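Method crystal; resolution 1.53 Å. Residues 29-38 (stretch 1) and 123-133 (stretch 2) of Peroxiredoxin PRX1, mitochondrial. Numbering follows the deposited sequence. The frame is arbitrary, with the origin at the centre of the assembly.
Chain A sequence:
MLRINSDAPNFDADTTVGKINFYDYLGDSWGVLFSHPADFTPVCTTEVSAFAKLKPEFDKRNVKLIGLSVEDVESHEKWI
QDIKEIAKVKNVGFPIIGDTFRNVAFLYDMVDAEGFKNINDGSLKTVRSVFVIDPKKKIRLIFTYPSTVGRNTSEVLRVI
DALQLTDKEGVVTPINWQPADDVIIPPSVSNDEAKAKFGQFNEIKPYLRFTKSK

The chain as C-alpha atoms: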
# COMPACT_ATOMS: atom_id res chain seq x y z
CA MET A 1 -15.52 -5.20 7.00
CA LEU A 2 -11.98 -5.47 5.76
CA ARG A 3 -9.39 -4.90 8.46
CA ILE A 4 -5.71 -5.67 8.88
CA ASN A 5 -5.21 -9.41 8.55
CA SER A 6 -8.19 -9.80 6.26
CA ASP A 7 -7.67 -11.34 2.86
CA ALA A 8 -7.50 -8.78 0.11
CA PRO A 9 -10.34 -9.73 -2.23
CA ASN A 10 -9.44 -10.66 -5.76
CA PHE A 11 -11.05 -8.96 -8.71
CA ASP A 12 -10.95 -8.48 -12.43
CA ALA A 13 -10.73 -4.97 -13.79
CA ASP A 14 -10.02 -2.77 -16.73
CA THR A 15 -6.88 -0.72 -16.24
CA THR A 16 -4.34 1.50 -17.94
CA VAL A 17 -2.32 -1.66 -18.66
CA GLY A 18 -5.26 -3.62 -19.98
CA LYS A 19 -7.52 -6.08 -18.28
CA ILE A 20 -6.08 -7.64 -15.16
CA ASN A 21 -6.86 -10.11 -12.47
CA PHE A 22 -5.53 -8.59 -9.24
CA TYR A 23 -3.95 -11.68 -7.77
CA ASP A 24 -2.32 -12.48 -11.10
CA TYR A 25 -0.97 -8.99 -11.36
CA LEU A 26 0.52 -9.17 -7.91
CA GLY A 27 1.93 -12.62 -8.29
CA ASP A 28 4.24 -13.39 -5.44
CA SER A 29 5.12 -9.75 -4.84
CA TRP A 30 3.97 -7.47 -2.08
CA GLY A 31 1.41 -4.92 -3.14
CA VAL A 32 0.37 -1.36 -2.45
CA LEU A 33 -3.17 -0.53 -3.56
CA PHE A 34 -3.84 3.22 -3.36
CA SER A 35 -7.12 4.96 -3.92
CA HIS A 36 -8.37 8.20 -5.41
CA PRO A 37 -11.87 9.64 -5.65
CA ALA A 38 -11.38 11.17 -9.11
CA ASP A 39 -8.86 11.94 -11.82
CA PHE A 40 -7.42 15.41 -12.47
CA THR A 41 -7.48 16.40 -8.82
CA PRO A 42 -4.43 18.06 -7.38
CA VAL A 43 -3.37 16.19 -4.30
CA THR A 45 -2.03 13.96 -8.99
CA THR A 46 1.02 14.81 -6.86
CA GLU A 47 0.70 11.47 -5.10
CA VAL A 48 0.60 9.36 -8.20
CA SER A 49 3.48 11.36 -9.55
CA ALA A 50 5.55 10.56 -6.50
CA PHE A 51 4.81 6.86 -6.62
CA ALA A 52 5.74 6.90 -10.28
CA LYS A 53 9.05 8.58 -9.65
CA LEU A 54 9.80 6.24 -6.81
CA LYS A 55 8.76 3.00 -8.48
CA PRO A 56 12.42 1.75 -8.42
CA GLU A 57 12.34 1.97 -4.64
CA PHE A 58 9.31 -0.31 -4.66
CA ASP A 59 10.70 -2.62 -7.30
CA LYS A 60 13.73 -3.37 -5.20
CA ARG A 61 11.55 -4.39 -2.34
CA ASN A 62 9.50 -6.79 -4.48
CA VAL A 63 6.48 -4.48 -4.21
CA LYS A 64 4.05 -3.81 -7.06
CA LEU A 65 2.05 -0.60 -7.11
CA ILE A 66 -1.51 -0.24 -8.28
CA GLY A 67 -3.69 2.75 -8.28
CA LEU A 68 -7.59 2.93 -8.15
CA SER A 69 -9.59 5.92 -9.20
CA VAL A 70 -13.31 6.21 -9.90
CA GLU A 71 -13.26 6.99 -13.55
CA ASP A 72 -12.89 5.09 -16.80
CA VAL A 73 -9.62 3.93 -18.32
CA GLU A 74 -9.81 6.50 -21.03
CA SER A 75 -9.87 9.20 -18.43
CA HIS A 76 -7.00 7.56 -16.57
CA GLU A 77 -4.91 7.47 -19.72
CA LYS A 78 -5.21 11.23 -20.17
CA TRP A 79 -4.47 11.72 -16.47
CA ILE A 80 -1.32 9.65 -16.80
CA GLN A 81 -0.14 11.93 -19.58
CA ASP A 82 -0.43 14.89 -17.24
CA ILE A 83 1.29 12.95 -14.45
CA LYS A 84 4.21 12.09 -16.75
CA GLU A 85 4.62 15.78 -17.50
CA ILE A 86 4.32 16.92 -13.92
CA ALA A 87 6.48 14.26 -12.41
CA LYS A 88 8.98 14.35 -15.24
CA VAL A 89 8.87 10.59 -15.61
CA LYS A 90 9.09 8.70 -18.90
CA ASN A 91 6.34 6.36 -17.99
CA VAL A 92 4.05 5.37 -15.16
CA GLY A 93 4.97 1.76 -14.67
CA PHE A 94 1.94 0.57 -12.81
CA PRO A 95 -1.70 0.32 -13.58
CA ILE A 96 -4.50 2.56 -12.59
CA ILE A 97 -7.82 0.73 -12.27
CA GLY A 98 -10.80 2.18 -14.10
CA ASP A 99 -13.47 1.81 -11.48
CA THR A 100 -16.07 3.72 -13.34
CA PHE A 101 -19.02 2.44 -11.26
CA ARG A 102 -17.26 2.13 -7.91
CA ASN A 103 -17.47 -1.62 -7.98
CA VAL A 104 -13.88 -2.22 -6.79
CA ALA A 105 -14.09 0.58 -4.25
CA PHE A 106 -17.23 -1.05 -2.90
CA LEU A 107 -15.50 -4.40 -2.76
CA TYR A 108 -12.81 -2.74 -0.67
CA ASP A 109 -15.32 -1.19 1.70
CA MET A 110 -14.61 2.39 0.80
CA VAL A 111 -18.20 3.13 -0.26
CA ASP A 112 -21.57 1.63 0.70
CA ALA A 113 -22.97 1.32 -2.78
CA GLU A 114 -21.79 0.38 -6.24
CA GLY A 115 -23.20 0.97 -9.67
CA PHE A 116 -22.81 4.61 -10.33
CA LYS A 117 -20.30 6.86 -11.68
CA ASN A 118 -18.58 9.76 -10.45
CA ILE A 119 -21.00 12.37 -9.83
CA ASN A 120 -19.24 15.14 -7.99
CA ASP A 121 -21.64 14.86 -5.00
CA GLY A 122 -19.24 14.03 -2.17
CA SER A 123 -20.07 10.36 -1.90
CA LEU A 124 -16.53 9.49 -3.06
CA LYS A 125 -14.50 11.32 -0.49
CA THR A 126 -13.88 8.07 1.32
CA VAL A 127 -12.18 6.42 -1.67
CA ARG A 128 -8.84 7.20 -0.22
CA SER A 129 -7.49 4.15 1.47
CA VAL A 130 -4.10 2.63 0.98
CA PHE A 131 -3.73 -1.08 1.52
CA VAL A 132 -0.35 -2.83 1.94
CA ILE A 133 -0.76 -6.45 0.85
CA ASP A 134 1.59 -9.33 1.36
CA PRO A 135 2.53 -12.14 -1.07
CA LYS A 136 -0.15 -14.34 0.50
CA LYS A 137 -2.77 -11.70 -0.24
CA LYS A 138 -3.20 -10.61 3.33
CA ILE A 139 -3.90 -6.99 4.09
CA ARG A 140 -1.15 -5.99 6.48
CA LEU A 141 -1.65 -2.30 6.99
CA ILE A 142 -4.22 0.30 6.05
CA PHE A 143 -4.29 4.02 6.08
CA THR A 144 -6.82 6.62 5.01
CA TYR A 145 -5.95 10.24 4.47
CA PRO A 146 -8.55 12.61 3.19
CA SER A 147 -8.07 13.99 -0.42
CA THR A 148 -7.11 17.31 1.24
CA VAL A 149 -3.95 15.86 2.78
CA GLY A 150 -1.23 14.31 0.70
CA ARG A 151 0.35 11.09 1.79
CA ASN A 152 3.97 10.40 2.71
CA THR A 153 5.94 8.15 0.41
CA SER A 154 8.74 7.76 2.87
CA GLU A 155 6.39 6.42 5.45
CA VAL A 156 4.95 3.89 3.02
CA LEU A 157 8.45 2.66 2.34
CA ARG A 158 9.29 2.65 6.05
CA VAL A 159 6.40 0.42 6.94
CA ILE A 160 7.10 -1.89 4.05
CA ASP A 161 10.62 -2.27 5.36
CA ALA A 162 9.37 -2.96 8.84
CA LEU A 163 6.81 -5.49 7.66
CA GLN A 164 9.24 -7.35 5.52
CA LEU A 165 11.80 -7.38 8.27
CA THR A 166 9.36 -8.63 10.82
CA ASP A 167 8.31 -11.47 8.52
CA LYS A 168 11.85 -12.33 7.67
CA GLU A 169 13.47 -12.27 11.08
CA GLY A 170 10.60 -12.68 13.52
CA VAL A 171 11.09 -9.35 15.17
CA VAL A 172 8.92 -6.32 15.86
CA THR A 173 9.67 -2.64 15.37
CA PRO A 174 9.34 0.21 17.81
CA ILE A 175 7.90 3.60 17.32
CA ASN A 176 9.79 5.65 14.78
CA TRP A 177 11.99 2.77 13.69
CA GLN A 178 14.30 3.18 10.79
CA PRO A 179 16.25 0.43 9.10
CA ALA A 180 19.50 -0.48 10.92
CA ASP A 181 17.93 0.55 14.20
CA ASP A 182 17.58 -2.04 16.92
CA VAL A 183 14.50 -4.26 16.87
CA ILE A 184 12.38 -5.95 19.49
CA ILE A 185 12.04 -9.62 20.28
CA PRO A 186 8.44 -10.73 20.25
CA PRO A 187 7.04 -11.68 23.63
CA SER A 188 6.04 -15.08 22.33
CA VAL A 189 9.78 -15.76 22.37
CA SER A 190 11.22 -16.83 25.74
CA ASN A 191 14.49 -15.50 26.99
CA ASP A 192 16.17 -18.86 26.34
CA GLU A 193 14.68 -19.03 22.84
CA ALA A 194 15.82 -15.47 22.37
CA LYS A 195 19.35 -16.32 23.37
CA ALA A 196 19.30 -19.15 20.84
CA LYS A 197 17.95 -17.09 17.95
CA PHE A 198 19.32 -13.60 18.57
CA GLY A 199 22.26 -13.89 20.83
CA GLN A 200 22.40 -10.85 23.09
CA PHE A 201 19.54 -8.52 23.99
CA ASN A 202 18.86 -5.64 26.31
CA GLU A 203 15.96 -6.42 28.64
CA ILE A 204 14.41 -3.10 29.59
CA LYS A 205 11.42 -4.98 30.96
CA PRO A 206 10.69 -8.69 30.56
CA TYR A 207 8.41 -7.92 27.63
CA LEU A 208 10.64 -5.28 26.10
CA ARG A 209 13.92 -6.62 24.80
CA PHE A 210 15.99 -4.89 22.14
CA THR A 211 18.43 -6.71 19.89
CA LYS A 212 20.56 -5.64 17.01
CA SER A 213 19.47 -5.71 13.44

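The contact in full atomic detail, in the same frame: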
# COMPACT_ATOMS: atom_id res chain seq x y z
N SER A 29 4.57 -10.97 -5.33
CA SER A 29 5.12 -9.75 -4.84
C SER A 29 4.22 -9.17 -3.75
O SER A 29 3.11 -9.56 -3.60
CB SER A 29 5.20 -8.74 -5.97
OG SER A 29 6.16 -9.08 -6.92
N TRP A 30 4.76 -8.23 -3.03
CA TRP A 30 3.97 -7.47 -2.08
C TRP A 30 3.23 -6.47 -3.00
O TRP A 30 3.59 -6.24 -4.10
CB TRP A 30 4.82 -6.68 -1.08
CG TRP A 30 5.38 -7.50 0.00
CD1 TRP A 30 6.38 -8.39 -0.10
CD2 TRP A 30 5.03 -7.46 1.37
NE1 TRP A 30 6.66 -8.94 1.11
CE2 TRP A 30 5.85 -8.37 2.04
CE3 TRP A 30 4.13 -6.73 2.11
CZ2 TRP A 30 5.75 -8.60 3.39
CZ3 TRP A 30 4.05 -6.95 3.48
CH2 TRP A 30 4.84 -7.87 4.09
N GLY A 31 2.19 -5.89 -2.44
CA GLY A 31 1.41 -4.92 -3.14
C GLY A 31 0.99 -3.70 -2.32
O GLY A 31 0.80 -3.79 -1.18
N VAL A 32 0.89 -2.58 -3.01
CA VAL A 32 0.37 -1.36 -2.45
C VAL A 32 -0.79 -0.90 -3.37
O VAL A 32 -0.58 -0.52 -4.47
CB VAL A 32 1.43 -0.26 -2.27
CG1 VAL A 32 0.79 1.01 -1.76
CG2 VAL A 32 2.48 -0.67 -1.30
N LEU A 33 -2.02 -0.98 -2.84
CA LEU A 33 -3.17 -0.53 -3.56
C LEU A 33 -3.56 0.84 -2.96
O LEU A 33 -3.85 0.91 -1.82
CB LEU A 33 -4.30 -1.53 -3.47
CG LEU A 33 -5.70 -1.21 -3.98
CD1 LEU A 33 -5.69 -1.02 -5.46
CD2 LEU A 33 -6.70 -2.26 -3.51
N PHE A 34 -3.53 1.88 -3.77
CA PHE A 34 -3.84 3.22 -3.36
C PHE A 34 -5.01 3.79 -4.16
O PHE A 34 -5.11 3.59 -5.29
CB PHE A 34 -2.63 4.16 -3.41
CG PHE A 34 -1.89 4.18 -4.73
CD1 PHE A 34 -0.90 3.34 -4.95
CD2 PHE A 34 -2.22 5.05 -5.72
CE1 PHE A 34 -0.21 3.35 -6.10
CE2 PHE A 34 -1.52 5.08 -6.90
CZ PHE A 34 -0.54 4.22 -7.09
N SER A 35 -5.88 4.48 -3.44
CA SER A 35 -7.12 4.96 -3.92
C SER A 35 -7.30 6.46 -4.05
O SER A 35 -6.81 7.18 -3.30
CB SER A 35 -8.21 4.41 -3.01
OG SER A 35 -7.98 3.08 -2.74
N HIS A 36 -8.04 6.83 -5.09
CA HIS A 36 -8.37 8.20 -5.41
C HIS A 36 -9.83 8.35 -5.80
O HIS A 36 -10.34 7.58 -6.47
CB HIS A 36 -7.45 8.71 -6.52
CG HIS A 36 -6.02 8.58 -6.17
ND1 HIS A 36 -5.34 9.51 -5.44
CD2 HIS A 36 -5.13 7.59 -6.41
CE1 HIS A 36 -4.13 9.08 -5.20
NE2 HIS A 36 -3.97 7.93 -5.79
N PRO A 37 -10.47 9.42 -5.32
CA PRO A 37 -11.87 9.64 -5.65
C PRO A 37 -12.14 10.00 -7.13
O PRO A 37 -13.15 9.69 -7.63
CB PRO A 37 -12.31 10.78 -4.72
CG PRO A 37 -11.31 10.80 -3.64
CD PRO A 37 -10.04 10.35 -4.25
N ALA A 38 -11.21 10.70 -7.75
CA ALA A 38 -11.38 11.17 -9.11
C ALA A 38 -10.05 11.48 -9.77
O ALA A 38 -9.09 11.63 -9.12
CB ALA A 38 -12.21 12.42 -9.09
N SER A 123 -19.97 11.74 -2.33
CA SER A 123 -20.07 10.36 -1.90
C SER A 123 -18.76 9.59 -2.09
O SER A 123 -18.61 8.51 -1.62
CB SER A 123 -21.22 9.62 -2.62
OG SER A 123 -21.09 9.69 -4.00
N LEU A 124 -17.81 10.17 -2.79
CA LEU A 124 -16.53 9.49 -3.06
C LEU A 124 -15.32 9.91 -2.24
O LEU A 124 -14.26 9.44 -2.43
CB LEU A 124 -16.17 9.59 -4.54
CG LEU A 124 -17.16 8.88 -5.45
CD1 LEU A 124 -16.97 9.24 -6.91
CD2 LEU A 124 -16.99 7.37 -5.26
N LYS A 125 -15.56 10.78 -1.29
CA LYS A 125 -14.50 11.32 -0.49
C LYS A 125 -13.79 10.26 0.31
O LYS A 125 -12.70 10.47 0.70
CB LYS A 125 -15.03 12.38 0.48
CG LYS A 125 -15.47 13.63 -0.22
CD LYS A 125 -16.06 14.66 0.72
CE LYS A 125 -17.34 14.19 1.38
NZ LYS A 125 -18.40 15.23 1.66
N THR A 126 -14.46 9.16 0.55
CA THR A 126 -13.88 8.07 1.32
C THR A 126 -13.02 7.09 0.50
O THR A 126 -12.45 6.21 1.04
CB THR A 126 -14.96 7.29 2.10
OG1 THR A 126 -16.00 6.95 1.21
CG2 THR A 126 -15.56 8.14 3.16
N VAL A 127 -12.97 7.31 -0.80
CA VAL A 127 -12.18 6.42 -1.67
C VAL A 127 -10.74 6.90 -1.65
O VAL A 127 -10.25 7.46 -2.55
CB VAL A 127 -12.75 6.39 -3.07
CG1 VAL A 127 -11.96 5.39 -3.91
CG2 VAL A 127 -14.19 5.93 -2.99
N ARG A 128 -10.15 6.69 -0.51
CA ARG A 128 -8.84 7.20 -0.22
C ARG A 128 -7.92 6.30 0.58
O ARG A 128 -6.94 6.75 1.07
CB ARG A 128 -9.00 8.51 0.58
CG ARG A 128 -9.20 9.76 -0.25
CD ARG A 128 -7.96 10.10 -1.05
NE ARG A 128 -6.92 10.70 -0.24
CZ ARG A 128 -5.71 11.00 -0.67
NH1 ARG A 128 -5.37 10.78 -1.90
NH2 ARG A 128 -4.83 11.55 0.13
N SER A 129 -8.30 5.06 0.71
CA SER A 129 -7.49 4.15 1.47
C SER A 129 -6.30 3.61 0.72
O SER A 129 -6.31 3.51 -0.43
CB SER A 129 -8.33 3.00 2.03
OG SER A 129 -9.36 3.47 2.83
N VAL A 130 -5.28 3.28 1.49
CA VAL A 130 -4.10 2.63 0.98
C VAL A 130 -3.98 1.30 1.72
O VAL A 130 -4.05 1.26 2.87
CB VAL A 130 -2.79 3.44 1.19
CG1 VAL A 130 -1.57 2.68 0.68
CG2 VAL A 130 -2.86 4.74 0.43
N PHE A 131 -3.86 0.23 0.96
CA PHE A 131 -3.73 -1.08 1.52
C PHE A 131 -2.37 -1.70 1.17
O PHE A 131 -2.04 -1.75 0.04
CB PHE A 131 -4.84 -2.02 0.95
CG PHE A 131 -6.25 -1.51 1.10
CD1 PHE A 131 -6.82 -0.62 0.20
CD2 PHE A 131 -7.05 -1.95 2.15
CE1 PHE A 131 -8.09 -0.17 0.35
CE2 PHE A 131 -8.35 -1.47 2.27
CZ PHE A 131 -8.84 -0.63 1.36
N VAL A 132 -1.60 -2.14 2.17
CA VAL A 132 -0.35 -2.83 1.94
C VAL A 132 -0.67 -4.31 2.06
O VAL A 132 -1.16 -4.73 3.05
CB VAL A 132 0.65 -2.44 2.99
CG1 VAL A 132 1.96 -3.19 2.77
CG2 VAL A 132 0.87 -0.96 2.95
N ILE A 133 -0.42 -5.03 0.98
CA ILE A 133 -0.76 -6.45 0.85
C ILE A 133 0.47 -7.35 0.68
O ILE A 133 1.33 -7.05 -0.06
CB ILE A 133 -1.68 -6.59 -0.32
CG1 ILE A 133 -2.89 -5.72 -0.06
CG2 ILE A 133 -2.10 -8.02 -0.59
CD1 ILE A 133 -3.74 -5.46 -1.28

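Stretch 2 approaches stretch 1 through a turn and then runs beside it as an antiparallel strand; the N-to-C directions of the two strands differ by 171°, and the two stretches together bury 783 Å². Ser-123 makes no contact. Leu-124 opens a type I turn closed by the hydrogen bond from Val-127 N to Leu-124 O (3.0 Å); within the turn, the CA-to-CB bonds of Lys-125 and Thr-126 point away from stretch 1. Leu-124 itself packs on Pro-37, with CB of Leu-124 4.0 Å from CB of Pro-37. Val-127 also points toward stretch 1, and its CG1 lies 4.0 Å from Ser-35 CB. Its carbonyl O sits 3.4 Å from Pro-37 N, but proline has no amide hydrogen to offer, so this close pair is not a hydrogen bond.

The CA-to-CB bond of Arg-128 points away, yet the side chain folds back: its CD comes within 3.8 Å of Pro-37 CD, while its guanidinium nitrogens are hydrogen-bonded elsewhere in the structure. At Ser-129 the carbonyl O accepts a hydrogen bond from Ser-35 OG (2.9 Å) and a weak one from Ser-35 N (3.2 Å, 129°), so the hydroxyl adds a second, shorter bond to the same acceptor.

Regular pairing follows. Val-130 faces Phe-34 in a non-hydrogen-bonded pair; its CG1 meets Val-32 CG1 at 3.8 Å and its CG2 meets Phe-34 CB at 3.9 Å. Phe-131 and Leu-33 exchange two hydrogen bonds, Phe-131 N to Leu-33 O (2.9 Å) and Leu-33 N to Phe-131 O (3.0 Å), and on the other sheet face Leu-33 CD2 approaches Phe-131 CD1 at 4.1 Å. Val-132, paired with Val-32, returns to the face that carries Val-32, Phe-34 and Val-130 and places CG1 4.2 Å from Trp-30 CE3, at the indole edge. Finally, Ile-133 N bonds to Gly-31 O and Gly-31 N to Ile-133 O, both at 2.8 Å, the first almost linear (179°), the second at 161°.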